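Local coordinates for protein putative chorismate mutase (Yersinia pestis biovar Microtus str. 91001, PDB 2GBB) that catalyses the Claisen rearrangement of chorismate to prephenate as a secreted, all-helical chorismate mutase, and may play some role in pathogenicity, at residues 40-45 with 58-63; 14-18 with 68-73; 47-53 with 108-112; 123-129 with 144-150. All coordinates share one frame; numbering follows the deposited sequence.

Interaction 1 (40-45 with 58-63); sequences VINSAM and IKPLMV
This contact is an antiparallel helix-helix packing inside the all-helical chorismate mutase fold: helices 34-50 and 55-82, neighbours in sequence, fold back on each other, and Ala44 of the first meets Met62 of the second. The local axes of 40-45 and 58-63 approach to 9.7 Å with their directions 141° apart, well short of strictly antiparallel, and the backbones come nearest where Ile41 faces Met62. Met62, a selenomethionine, fills the middle. Bends at both chi2 (-47°) and chi3 (-57°) fold its SE and CE end back over the small Ala44 methyl: CB of Ala44 lies 3.5 Å from CG of Met62 and 3.6 Å from its SE, and the terminal CE swings on to CG1 of Val40 at 3.8 Å. At one flank Ile41 runs against the aliphatic part of Lys59, whose fully extended chain passes obliquely over CG2 of Ile41 and carries CE to its CD1, leaving the ammonium beyond the apolar layer. Ile58 closes the other end, where its CG2 touches both CB of Ala44 and CG of Met45. All of this is dispersion packing. Ile58 also packs on Leu108 of helix 93-117, and Met62 on Ser104. Val40 stands close to Arg13, which probably binds substrate, so this end of the packing probably borders the active site. Toward the C-terminal end of 58-63, CD1 of Ile41 touches CG2 of Val63 at 4.2 Å.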
loop_
_atom_site.group_PDB
_atom_site.type_symbol
_atom_site.label_atom_id
_atom_site.label_comp_id
_atom_site.label_asym_id
_atom_site.label_seq_id
_atom_site.Cartn_x
_atom_site.Cartn_y
_atom_site.Cartn_z
ATOM N N VAL A 40 14.457 15.233 1.507
ATOM C CA VAL A 40 14.915 14.425 2.625
ATOM C C VAL A 40 16.342 13.958 2.346
ATOM O O VAL A 40 17.211 14.030 3.214
ATOM C CB VAL A 40 13.939 13.221 2.812
ATOM C CG1 VAL A 40 14.595 12.046 3.580
ATOM C CG2 VAL A 40 12.632 13.683 3.486
ATOM N N ILE A 41 16.588 13.529 1.097
ATOM C CA ILE A 41 17.911 13.116 0.626
ATOM C C ILE A 41 18.898 14.279 0.660
ATOM O O ILE A 41 20.006 14.139 1.202
ATOM C CB ILE A 41 17.842 12.462 -0.797
ATOM C CG1 ILE A 41 16.996 11.173 -0.754
ATOM C CG2 ILE A 41 19.279 12.212 -1.371
ATOM C CD1 ILE A 41 16.720 10.558 -2.176
ATOM N N ASN A 42 18.524 15.420 0.088
ATOM C CA ASN A 42 19.426 16.588 0.083
ATOM C C ASN A 42 19.819 17.069 1.508
ATOM O O ASN A 42 21.000 17.353 1.756
ATOM C CB ASN A 42 18.837 17.778 -0.731
ATOM C CG ASN A 42 19.656 19.088 -0.577
ATOM O OD1 ASN A 42 20.672 19.277 -1.242
ATOM N ND2 ASN A 42 19.184 19.999 0.282
ATOM N N SER A 43 18.865 17.145 2.430
ATOM C CA SER A 43 19.167 17.489 3.850
ATOM C C SER A 43 20.068 16.467 4.549
ATOM O O SER A 43 21.007 16.831 5.276
ATOM C CB SER A 43 17.890 17.551 4.653
ATOM O OG SER A 43 17.178 18.646 4.154
ATOM N N ALA A 44 19.757 15.189 4.362
ATOM C CA ALA A 44 20.599 14.144 4.930
ATOM C C ALA A 44 22.019 14.287 4.405
ATOM O O ALA A 44 22.961 14.266 5.187
ATOM C CB ALA A 44 20.037 12.743 4.671
HETATM N N MSE A 45 22.187 14.453 3.094
HETATM C CA MSE A 45 23.525 14.628 2.522
HETATM C C MSE A 45 24.275 15.866 3.056
HETATM O O MSE A 45 25.485 15.820 3.250
HETATM C CB MSE A 45 23.504 14.608 0.987
HETATM C CG MSE A 45 23.240 13.205 0.413
HETATM SE SE MSE A 45 23.220 13.258 -1.539
HETATM C CE MSE A 45 24.906 14.355 -1.822
ATOM N N ILE A 58 25.926 8.146 1.948
ATOM C CA ILE A 58 24.700 8.220 2.743
ATOM C C ILE A 58 23.378 8.007 1.953
ATOM O O ILE A 58 22.367 7.513 2.488
ATOM C CB ILE A 58 24.711 9.601 3.458
ATOM C CG1 ILE A 58 25.312 9.400 4.842
ATOM C CG2 ILE A 58 23.326 10.302 3.490
ATOM C CD1 ILE A 58 24.484 8.409 5.703
ATOM N N LYS A 59 23.405 8.355 0.676
ATOM C CA LYS A 59 22.185 8.312 -0.134
ATOM C C LYS A 59 21.488 6.961 -0.254
ATOM O O LYS A 59 20.259 6.935 -0.171
ATOM C CB LYS A 59 22.397 8.938 -1.521
ATOM C CG LYS A 59 21.135 8.895 -2.366
ATOM C CD LYS A 59 21.287 9.751 -3.605
ATOM C CE LYS A 59 19.945 9.732 -4.416
ATOM N NZ LYS A 59 20.229 10.678 -5.575
ATOM N N PRO A 60 22.253 5.847 -0.443
ATOM C CA PRO A 60 21.618 4.551 -0.463
ATOM C C PRO A 60 20.817 4.255 0.809
ATOM O O PRO A 60 19.695 3.773 0.735
ATOM C CB PRO A 60 22.820 3.601 -0.678
ATOM C CG PRO A 60 23.711 4.424 -1.543
ATOM C CD PRO A 60 23.697 5.684 -0.722
ATOM N N LEU A 61 21.369 4.611 1.960
ATOM C CA LEU A 61 20.683 4.468 3.246
ATOM C C LEU A 61 19.428 5.328 3.300
ATOM O O LEU A 61 18.401 4.871 3.743
ATOM C CB LEU A 61 21.574 4.933 4.384
ATOM C CG LEU A 61 21.440 4.297 5.765
ATOM C CD1 LEU A 61 21.747 5.341 6.834
ATOM C CD2 LEU A 61 20.189 3.448 6.046
HETATM N N MSE A 62 19.522 6.565 2.852
HETATM C CA MSE A 62 18.310 7.389 2.791
HETATM C C MSE A 62 17.288 6.760 1.859
HETATM O O MSE A 62 16.160 6.631 2.227
HETATM C CB MSE A 62 18.642 8.817 2.399
HETATM C CG MSE A 62 19.599 9.491 3.320
HETATM SE SE MSE A 62 19.180 9.276 5.243
HETATM C CE MSE A 62 17.350 10.022 5.251
ATOM N N VAL A 63 17.702 6.347 0.654
ATOM C CA VAL A 63 16.825 5.593 -0.278
ATOM C C VAL A 63 16.167 4.371 0.409
ATOM O O VAL A 63 14.956 4.184 0.320
ATOM C CB VAL A 63 17.551 5.212 -1.600
ATOM C CG1 VAL A 63 16.754 4.160 -2.422
ATOM C CG2 VAL A 63 17.782 6.483 -2.487
#

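Interaction 2 (14-18 with 68-73); sequences LSYMK and AAKAIQ. With SO4 (sulfate ion), chain F.
Met17 lays its selenomethionine chain over the methyl group of Ala69: CG, SE and CE each come within about 3.8 Å of Ala69 CB, because the chain bends at chi2 (-54°) and wraps the methyl instead of passing it. Its CB rests on CG2 of Ile72 at 3.9 Å. Leu14, at the start of the type I turn that runs to Met17, puts the single branch CD2 among three partners, 3.7 Å from N of Ala69 and also against CB of Ala68 and CD1 of Ile72. Gln73 brings its CG to 3.6 Å from O of Met17, while its amide end serves the site: NE2 gives a weak bond to O of Ala69 and also hydrogen-bonds a bound citrate, and OE1 accepts from Lys24. Lys18 points away, its NZ held by two sulfate oxygens, O1 at 3.1 Å and O2 at 3.0 Å, and by a salt bridge to Glu85; Tyr76 also bonds the sulfate. Residues 69-73 and Lys24 probably bind substrate. The chemistry is therefore divided: a buried apolar layer seats the active-site helix against the turn, while Lys24 and citrate, together with the weak bond to Ala69 O, engage the Gln73 amide.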
loop_
_atom_site.group_PDB
_atom_site.type_symbol
_atom_site.label_atom_id
_atom_site.label_comp_id
_atom_site.label_asym_id
_atom_site.label_seq_id
_atom_site.Cartn_x
_atom_site.Cartn_y
_atom_site.Cartn_z
ATOM N N LEU A 14 10.903 5.076 11.839
ATOM C CA LEU A 14 9.851 4.343 11.121
ATOM C C LEU A 14 8.522 4.251 11.927
ATOM O O LEU A 14 7.462 4.066 11.364
ATOM C CB LEU A 14 10.382 2.945 10.705
ATOM C CG LEU A 14 11.429 2.837 9.580
ATOM C CD1 LEU A 14 11.994 1.402 9.474
ATOM C CD2 LEU A 14 10.829 3.218 8.225
ATOM N N SER A 15 8.565 4.456 13.246
ATOM C CA SER A 15 7.318 4.483 14.062
ATOM C C SER A 15 6.380 5.681 13.738
ATOM O O SER A 15 5.249 5.663 14.119
ATOM C CB SER A 15 7.636 4.498 15.565
ATOM O OG SER A 15 8.293 5.713 15.882
ATOM N N TYR A 16 6.875 6.718 13.082
ATOM C CA TYR A 16 6.082 7.874 12.661
ATOM C C TYR A 16 5.335 7.705 11.343
ATOM O O TYR A 16 4.590 8.568 10.947
ATOM C CB TYR A 16 6.983 9.121 12.555
ATOM C CG TYR A 16 7.366 9.579 13.928
ATOM C CD1 TYR A 16 6.405 10.159 14.764
ATOM C CD2 TYR A 16 8.654 9.369 14.435
ATOM C CE1 TYR A 16 6.707 10.525 16.088
ATOM C CE2 TYR A 16 8.976 9.767 15.765
ATOM C CZ TYR A 16 7.989 10.326 16.573
ATOM O OH TYR A 16 8.266 10.699 17.896
HETATM N N MSE A 17 5.554 6.611 10.646
HETATM C CA MSE A 17 5.086 6.523 9.266
HETATM C C MSE A 17 3.606 6.179 9.157
HETATM O O MSE A 17 2.948 6.481 8.145
HETATM C CB MSE A 17 5.948 5.532 8.503
HETATM C CG MSE A 17 7.405 5.996 8.416
HETATM SE SE MSE A 17 7.552 7.799 7.691
HETATM C CE MSE A 17 9.390 7.982 8.056
ATOM N N LYS A 18 3.073 5.586 10.223
ATOM C CA LYS A 18 1.626 5.420 10.323
ATOM C C LYS A 18 0.967 6.796 10.313
ATOM O O LYS A 18 -0.004 6.976 9.596
ATOM C CB LYS A 18 1.187 4.581 11.534
ATOM C CG LYS A 18 -0.353 4.330 11.550
ATOM C CD LYS A 18 -0.811 3.817 12.899
ATOM C CE LYS A 18 -2.302 3.406 12.909
ATOM N NZ LYS A 18 -2.539 2.663 14.213
ATOM N N ALA A 68 11.370 1.728 2.951
ATOM C CA ALA A 68 10.721 1.099 4.077
ATOM C C ALA A 68 9.531 1.903 4.575
ATOM O O ALA A 68 8.504 1.348 4.889
ATOM C CB ALA A 68 11.714 0.857 5.255
ATOM N N ALA A 69 9.698 3.212 4.686
ATOM C CA ALA A 69 8.666 4.104 5.067
ATOM C C ALA A 69 7.478 4.053 4.077
ATOM O O ALA A 69 6.340 3.911 4.507
ATOM C CB ALA A 69 9.248 5.505 5.137
ATOM N N LYS A 70 7.735 4.165 2.769
ATOM C CA LYS A 70 6.657 3.995 1.790
ATOM C C LYS A 70 5.986 2.627 1.897
ATOM O O LYS A 70 4.738 2.525 1.840
ATOM C CB LYS A 70 7.141 4.281 0.368
ATOM C CG LYS A 70 7.590 5.749 0.162
ATOM C CD LYS A 70 7.764 6.040 -1.365
ATOM C CE LYS A 70 8.801 5.182 -2.016
ATOM N NZ LYS A 70 9.212 5.854 -3.244
ATOM N N ALA A 71 6.793 1.575 2.074
ATOM C CA ALA A 71 6.229 0.231 2.194
ATOM C C ALA A 71 5.186 0.214 3.344
ATOM O O ALA A 71 4.060 -0.265 3.203
ATOM C CB ALA A 71 7.361 -0.817 2.395
ATOM N N ILE A 72 5.552 0.789 4.475
ATOM C CA ILE A 72 4.678 0.854 5.639
ATOM C C ILE A 72 3.388 1.606 5.336
ATOM O O ILE A 72 2.262 1.146 5.674
ATOM C CB ILE A 72 5.412 1.545 6.789
ATOM C CG1 ILE A 72 6.484 0.600 7.369
ATOM C CG2 ILE A 72 4.396 2.032 7.826
ATOM C CD1 ILE A 72 7.356 1.237 8.456
ATOM N N GLN A 73 3.562 2.781 4.710
ATOM C CA GLN A 73 2.454 3.651 4.371
ATOM C C GLN A 73 1.512 2.984 3.389
ATOM O O GLN A 73 0.312 3.062 3.554
ATOM C CB GLN A 73 2.950 4.958 3.775
ATOM C CG GLN A 73 3.786 5.831 4.757
ATOM C CD GLN A 73 4.392 6.997 4.001
ATOM O OE1 GLN A 73 3.542 7.783 3.447
ATOM N NE2 GLN A 73 5.630 7.111 3.822
HETATM S S SO4 F . -0.949 -0.443 14.765
HETATM O O1 SO4 F . -1.023 0.097 13.422
HETATM O O2 SO4 F . -0.911 0.668 15.705
HETATM O O3 SO4 F . -2.125 -1.276 15.016
HETATM O O4 SO4 F . 0.240 -1.272 14.921
#

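Interaction 3 (47-53 with 108-112); sequences QAESLGL and LEQIA
Leu51, the first residue to leave helical geometry at the end of helix 34-50, can be followed outward from its CB, which lies 4.3 Å from CB of Ala112. Beyond CG the two branches part: CD1 touches both CB of Leu108 and N of Glu109, each 3.6 Å away, and CD2 rests on CG of Glu109 at 3.8 Å. Leu51 and Leu108 cross at about a right angle, and CD1 of Leu108 reaches back across the contact to CB of Gln47 at 3.8 Å and to N of Ala48. The Gln47 amide is turned to helix 93-117 too, where OE1 is bonded to Thr105. Two residues after Leu51, Leu53 completes the layer: CD1 lies 3.5 Å from O of Leu108, and CD2 packs on CA and CB of Ala112. The turn that places it is held by O of Ala48, which accepts from Leu51 N and Leu53 N on opposite faces of its plane, while Gly52, in the left-handed region (phi 78°), follows the helix end and is backbone-bonded to the C-terminal residue Lys156. Lys116 bonds to O of Leu51. The result is a well-defined helix C-terminus whose leucines pack on the flank of a neighbouring helix, joining helices 34-50 and 93-117 of the all-helical chorismate mutase fold.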
loop_
_atom_site.group_PDB
_atom_site.type_symbol
_atom_site.label_atom_id
_atom_site.label_comp_id
_atom_site.label_asym_id
_atom_site.label_seq_id
_atom_site.Cartn_x
_atom_site.Cartn_y
_atom_site.Cartn_z
ATOM N N GLN A 47 23.734 17.173 6.137
ATOM C CA GLN A 47 24.088 16.813 7.512
ATOM C C GLN A 47 25.308 15.898 7.576
ATOM O O GLN A 47 26.275 16.181 8.296
ATOM C CB GLN A 47 22.920 16.164 8.239
ATOM C CG GLN A 47 21.838 17.121 8.610
ATOM C CD GLN A 47 20.664 16.475 9.273
ATOM O OE1 GLN A 47 20.191 16.974 10.284
ATOM N NE2 GLN A 47 20.156 15.363 8.706
ATOM N N ALA A 48 25.263 14.803 6.826
ATOM C CA ALA A 48 26.432 13.937 6.618
ATOM C C ALA A 48 27.779 14.713 6.425
ATOM O O ALA A 48 28.783 14.413 7.074
ATOM C CB ALA A 48 26.155 12.933 5.453
ATOM N N GLU A 49 27.763 15.712 5.555
ATOM C CA GLU A 49 28.825 16.731 5.417
ATOM C C GLU A 49 29.333 17.353 6.728
ATOM O O GLU A 49 30.553 17.483 6.946
ATOM C CB GLU A 49 28.258 17.905 4.596
ATOM C CG GLU A 49 28.600 18.006 3.124
ATOM C CD GLU A 49 28.569 19.495 2.654
ATOM O OE1 GLU A 49 27.472 20.120 2.730
ATOM O OE2 GLU A 49 29.639 20.050 2.234
ATOM N N SER A 50 28.411 17.815 7.576
ATOM C CA SER A 50 28.815 18.442 8.841
ATOM C C SER A 50 29.338 17.414 9.860
ATOM O O SER A 50 30.052 17.754 10.798
ATOM C CB SER A 50 27.700 19.340 9.422
ATOM O OG SER A 50 26.467 18.649 9.624
ATOM N N LEU A 51 29.015 16.140 9.653
ATOM C CA LEU A 51 29.388 15.122 10.612
ATOM C C LEU A 51 30.623 14.323 10.213
ATOM O O LEU A 51 30.977 13.360 10.898
ATOM C CB LEU A 51 28.198 14.184 10.854
ATOM C CG LEU A 51 26.937 14.831 11.416
ATOM C CD1 LEU A 51 25.730 13.866 11.279
ATOM C CD2 LEU A 51 27.136 15.265 12.871
ATOM N N GLY A 52 31.308 14.730 9.145
ATOM C CA GLY A 52 32.487 14.010 8.711
ATOM C C GLY A 52 32.164 12.732 7.937
ATOM O O GLY A 52 32.998 11.856 7.807
ATOM N N LEU A 53 30.935 12.623 7.426
ATOM C CA LEU A 53 30.543 11.487 6.629
ATOM C C LEU A 53 30.748 11.823 5.167
ATOM O O LEU A 53 30.671 12.985 4.775
ATOM C CB LEU A 53 29.085 11.076 6.911
ATOM C CG LEU A 53 28.835 10.556 8.354
ATOM C CD1 LEU A 53 27.350 10.403 8.696
ATOM C CD2 LEU A 53 29.577 9.224 8.625
ATOM N N LEU A 108 22.409 9.696 11.715
ATOM C CA LEU A 108 23.668 10.051 11.077
ATOM C C LEU A 108 24.794 10.376 12.085
ATOM O O LEU A 108 25.948 10.032 11.850
ATOM C CB LEU A 108 23.462 11.253 10.147
ATOM C CG LEU A 108 22.544 11.090 8.932
ATOM C CD1 LEU A 108 22.694 12.361 8.066
ATOM C CD2 LEU A 108 22.912 9.894 8.155
ATOM N N GLU A 109 24.442 11.064 13.159
ATOM C CA GLU A 109 25.369 11.332 14.258
ATOM C C GLU A 109 25.846 10.022 14.880
ATOM O O GLU A 109 27.041 9.851 15.122
ATOM C CB GLU A 109 24.728 12.200 15.351
ATOM C CG GLU A 109 24.429 13.588 14.874
ATOM C CD GLU A 109 23.705 14.439 15.912
ATOM O OE1 GLU A 109 22.810 13.964 16.634
ATOM O OE2 GLU A 109 24.029 15.620 15.997
ATOM N N GLN A 110 24.923 9.089 15.106
ATOM C CA GLN A 110 25.286 7.821 15.699
ATOM C C GLN A 110 26.182 6.964 14.801
ATOM O O GLN A 110 27.142 6.309 15.278
ATOM C CB GLN A 110 24.019 7.053 16.072
ATOM C CG GLN A 110 24.249 5.835 16.976
ATOM C CD GLN A 110 25.057 6.160 18.230
ATOM O OE1 GLN A 110 24.785 7.131 18.921
ATOM N NE2 GLN A 110 26.048 5.336 18.521
ATOM N N ILE A 111 25.845 6.904 13.519
ATOM C CA ILE A 111 26.694 6.207 12.547
ATOM C C ILE A 111 28.119 6.796 12.467
ATOM O O ILE A 111 29.106 6.043 12.434
ATOM C CB ILE A 111 26.056 6.183 11.125
ATOM C CG1 ILE A 111 24.904 5.162 11.072
ATOM C CG2 ILE A 111 27.100 5.792 10.088
ATOM C CD1 ILE A 111 24.004 5.259 9.778
ATOM N N ALA A 112 28.220 8.123 12.429
ATOM C CA ALA A 112 29.520 8.794 12.362
ATOM C C ALA A 112 30.338 8.431 13.602
ATOM O O ALA A 112 31.450 7.944 13.487
ATOM C CB ALA A 112 29.349 10.325 12.265
#

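Interaction 4 (123-129 with 144-150); sequences MGDKAHF and EAIFSTF. With SO4 (sulfate ion), chain H.
Residues 123-125 approach as an extended loop and pass into helix 126-132 at Asp125, the N-cap, while 144-150 form the last turns of helix 140-150; the two backbones come nearest at Lys126 and Phe147. The cap bond, from His128 N to Asp125 OD1, is weak at 3.5 Å. The ring of Phe147 is set against this helix start. CA of Lys126 stands over its centre in a CH-pi contact, 3.7 Å from the centroid, and O of Gly124 meets the ring edge at CE1, 3.3 Å away. With its CG anti to the backbone N (chi1 179°), Phe147 also turns that ring's edge to the face of Phe129, making a T-shaped pair with planes at 68° and CD1 placed toward the rim of the Phe129 face. Phe129 in turn puts CZ over the centre of the Phe150 face, 3.5 Å from CD2, the rings being inclined at 45°. The selenomethionine Met123 reaches CZ of Phe150 through its CE at 3.6 Å, and CG2 of Ile146 sits at the edge of Phe129. Phe129 also reaches helix 7-14, and Phe150 helix 93-117. At the surface, a water donates to O of Glu144 and receives only a weak bond from NZ of Lys126, while ND1 of His128 gives a bond to O3 of a sulfate that Asn131 also holds. Phe129, Phe147 and Phe150 thus form an aromatic cluster, through which the two short C-terminal helices of this all-helical fold pack together.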
loop_
_atom_site.group_PDB
_atom_site.type_symbol
_atom_site.label_atom_id
_atom_site.label_comp_id
_atom_site.label_asym_id
_atom_site.label_seq_id
_atom_site.Cartn_x
_atom_site.Cartn_y
_atom_site.Cartn_z
HETATM N N MSE A 123 29.547 -3.147 15.937
HETATM C CA MSE A 123 28.350 -2.513 15.396
HETATM C C MSE A 123 27.280 -3.545 15.064
HETATM O O MSE A 123 27.568 -4.746 14.996
HETATM C CB MSE A 123 28.683 -1.656 14.170
HETATM C CG MSE A 123 29.581 -0.455 14.464
HETATM SE SE MSE A 123 30.163 0.452 12.828
HETATM C CE MSE A 123 28.479 1.459 12.396
ATOM N N GLY A 124 26.052 -3.067 14.860
ATOM C CA GLY A 124 24.899 -3.926 14.616
ATOM C C GLY A 124 25.139 -4.877 13.460
ATOM O O GLY A 124 25.688 -4.478 12.423
ATOM N N ASP A 125 24.763 -6.138 13.668
ATOM C CA ASP A 125 24.755 -7.142 12.609
ATOM C C ASP A 125 23.337 -7.432 12.096
ATOM O O ASP A 125 22.340 -6.938 12.644
ATOM C CB ASP A 125 25.482 -8.431 13.032
ATOM C CG ASP A 125 24.604 -9.372 13.823
ATOM O OD1 ASP A 125 24.084 -8.984 14.902
ATOM O OD2 ASP A 125 24.450 -10.522 13.367
ATOM N N LYS A 126 23.272 -8.237 11.036
ATOM C CA LYS A 126 22.045 -8.460 10.282
ATOM C C LYS A 126 20.886 -8.862 11.191
ATOM O O LYS A 126 19.775 -8.392 11.016
ATOM C CB LYS A 126 22.302 -9.480 9.171
ATOM C CG LYS A 126 21.231 -9.571 8.092
ATOM C CD LYS A 126 21.844 -10.139 6.820
ATOM C CE LYS A 126 20.844 -10.980 6.042
ATOM N NZ LYS A 126 21.020 -10.807 4.555
ATOM N N ALA A 127 21.176 -9.698 12.183
ATOM C CA ALA A 127 20.183 -10.251 13.105
ATOM C C ALA A 127 19.757 -9.250 14.165
ATOM O O ALA A 127 18.612 -9.251 14.613
ATOM C CB ALA A 127 20.744 -11.487 13.768
ATOM N N HIS A 128 20.695 -8.415 14.585
ATOM C CA HIS A 128 20.379 -7.323 15.463
ATOM C C HIS A 128 19.398 -6.337 14.817
ATOM O O HIS A 128 18.442 -5.919 15.462
ATOM C CB HIS A 128 21.650 -6.596 15.908
ATOM C CG HIS A 128 21.393 -5.524 16.918
ATOM N ND1 HIS A 128 20.960 -5.799 18.201
ATOM C CD2 HIS A 128 21.502 -4.176 16.835
ATOM C CE1 HIS A 128 20.817 -4.662 18.865
ATOM N NE2 HIS A 128 21.132 -3.661 18.055
ATOM N N PHE A 129 19.628 -5.981 13.549
ATOM C CA PHE A 129 18.723 -5.085 12.823
ATOM C C PHE A 129 17.318 -5.665 12.727
ATOM O O PHE A 129 16.333 -5.012 13.095
ATOM C CB PHE A 129 19.273 -4.769 11.422
ATOM C CG PHE A 129 20.047 -3.480 11.357
ATOM C CD1 PHE A 129 21.139 -3.260 12.191
ATOM C CD2 PHE A 129 19.695 -2.478 10.443
ATOM C CE1 PHE A 129 21.864 -2.064 12.110
ATOM C CE2 PHE A 129 20.418 -1.278 10.372
ATOM C CZ PHE A 129 21.489 -1.078 11.194
ATOM N N GLU A 144 16.240 -5.598 5.763
ATOM C CA GLU A 144 17.504 -6.077 5.184
ATOM C C GLU A 144 18.123 -5.108 4.165
ATOM O O GLU A 144 19.345 -4.975 4.120
ATOM C CB GLU A 144 17.344 -7.471 4.586
ATOM C CG GLU A 144 16.945 -8.501 5.706
ATOM C CD GLU A 144 16.373 -9.786 5.149
ATOM O OE1 GLU A 144 16.835 -10.200 4.051
ATOM O OE2 GLU A 144 15.455 -10.362 5.808
ATOM N N ALA A 145 17.278 -4.407 3.386
ATOM C CA ALA A 145 17.746 -3.326 2.521
ATOM C C ALA A 145 18.329 -2.144 3.331
ATOM O O ALA A 145 19.310 -1.490 2.934
ATOM C CB ALA A 145 16.561 -2.866 1.551
ATOM N N ILE A 146 17.772 -1.907 4.500
ATOM C CA ILE A 146 18.262 -0.820 5.312
ATOM C C ILE A 146 19.617 -1.208 5.886
ATOM O O ILE A 146 20.542 -0.369 5.934
ATOM C CB ILE A 146 17.324 -0.492 6.451
ATOM C CG1 ILE A 146 16.094 0.232 5.906
ATOM C CG2 ILE A 146 18.064 0.384 7.504
ATOM C CD1 ILE A 146 15.084 0.454 6.936
ATOM N N PHE A 147 19.723 -2.461 6.321
ATOM C CA PHE A 147 20.985 -2.985 6.888
ATOM C C PHE A 147 22.077 -2.976 5.846
ATOM O O PHE A 147 23.192 -2.616 6.117
ATOM C CB PHE A 147 20.833 -4.424 7.409
ATOM C CG PHE A 147 22.132 -5.010 7.975
ATOM C CD1 PHE A 147 22.664 -4.532 9.165
ATOM C CD2 PHE A 147 22.817 -6.017 7.283
ATOM C CE1 PHE A 147 23.867 -5.046 9.688
ATOM C CE2 PHE A 147 24.021 -6.561 7.796
ATOM C CZ PHE A 147 24.548 -6.088 8.993
ATOM N N SER A 148 21.778 -3.413 4.633
ATOM C CA SER A 148 22.866 -3.499 3.722
ATOM C C SER A 148 23.383 -2.108 3.316
ATOM O O SER A 148 24.595 -1.934 3.114
ATOM C CB SER A 148 22.537 -4.419 2.558
ATOM O OG SER A 148 21.557 -3.841 1.733
ATOM N N THR A 149 22.500 -1.105 3.226
ATOM C CA THR A 149 22.954 0.262 2.855
ATOM C C THR A 149 23.664 0.963 4.016
ATOM O O THR A 149 24.563 1.797 3.840
ATOM C CB THR A 149 21.768 1.144 2.365
ATOM O OG1 THR A 149 20.717 1.034 3.312
ATOM C CG2 THR A 149 21.203 0.630 1.048
ATOM N N PHE A 150 23.207 0.666 5.212
ATOM C CA PHE A 150 23.819 1.169 6.437
ATOM C C PHE A 150 25.331 0.858 6.455
ATOM O O PHE A 150 26.171 1.699 6.817
ATOM C CB PHE A 150 23.067 0.545 7.618
ATOM C CG PHE A 150 23.841 0.474 8.888
ATOM C CD1 PHE A 150 23.908 1.568 9.743
ATOM C CD2 PHE A 150 24.451 -0.740 9.277
ATOM C CE1 PHE A 150 24.636 1.490 10.963
ATOM C CE2 PHE A 150 25.151 -0.831 10.485
ATOM C CZ PHE A 150 25.245 0.306 11.325
HETATM S S SO4 H . 19.931 -9.192 18.901
HETATM O O1 SO4 H . 21.248 -9.492 18.330
HETATM O O2 SO4 H . 20.126 -8.631 20.248
HETATM O O3 SO4 H . 19.261 -8.189 18.092
HETATM O O4 SO4 H . 19.088 -10.384 18.945
HETATM O O HOH W 1 20.767 -7.430 4.528
#

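Helix 55-82 serves interactions 1 and 2, on opposite sides of the chain's centre, whereas interactions 1 and 3 share helix 34-50 and touch directly, Ile58 CG1 meeting Ala48 CB at 3.7 Å. Interactions 2 and 3 are buried, interactions 1 and 4 partly so. Interaction 4 joins the later helices and meets each of the others: Ile146 packs on Ala68 and Leu14 of interaction 2, Thr149 on Leu61 of interaction 1, and Phe150 on Ile111 of interaction 3. Aliphatic and selenomethionine packing rules the first three, and interaction 2 alone of the four holds residues that probably bind substrate; aromatic rings dominate interaction 4, with a water and a sulfate at its polar edge.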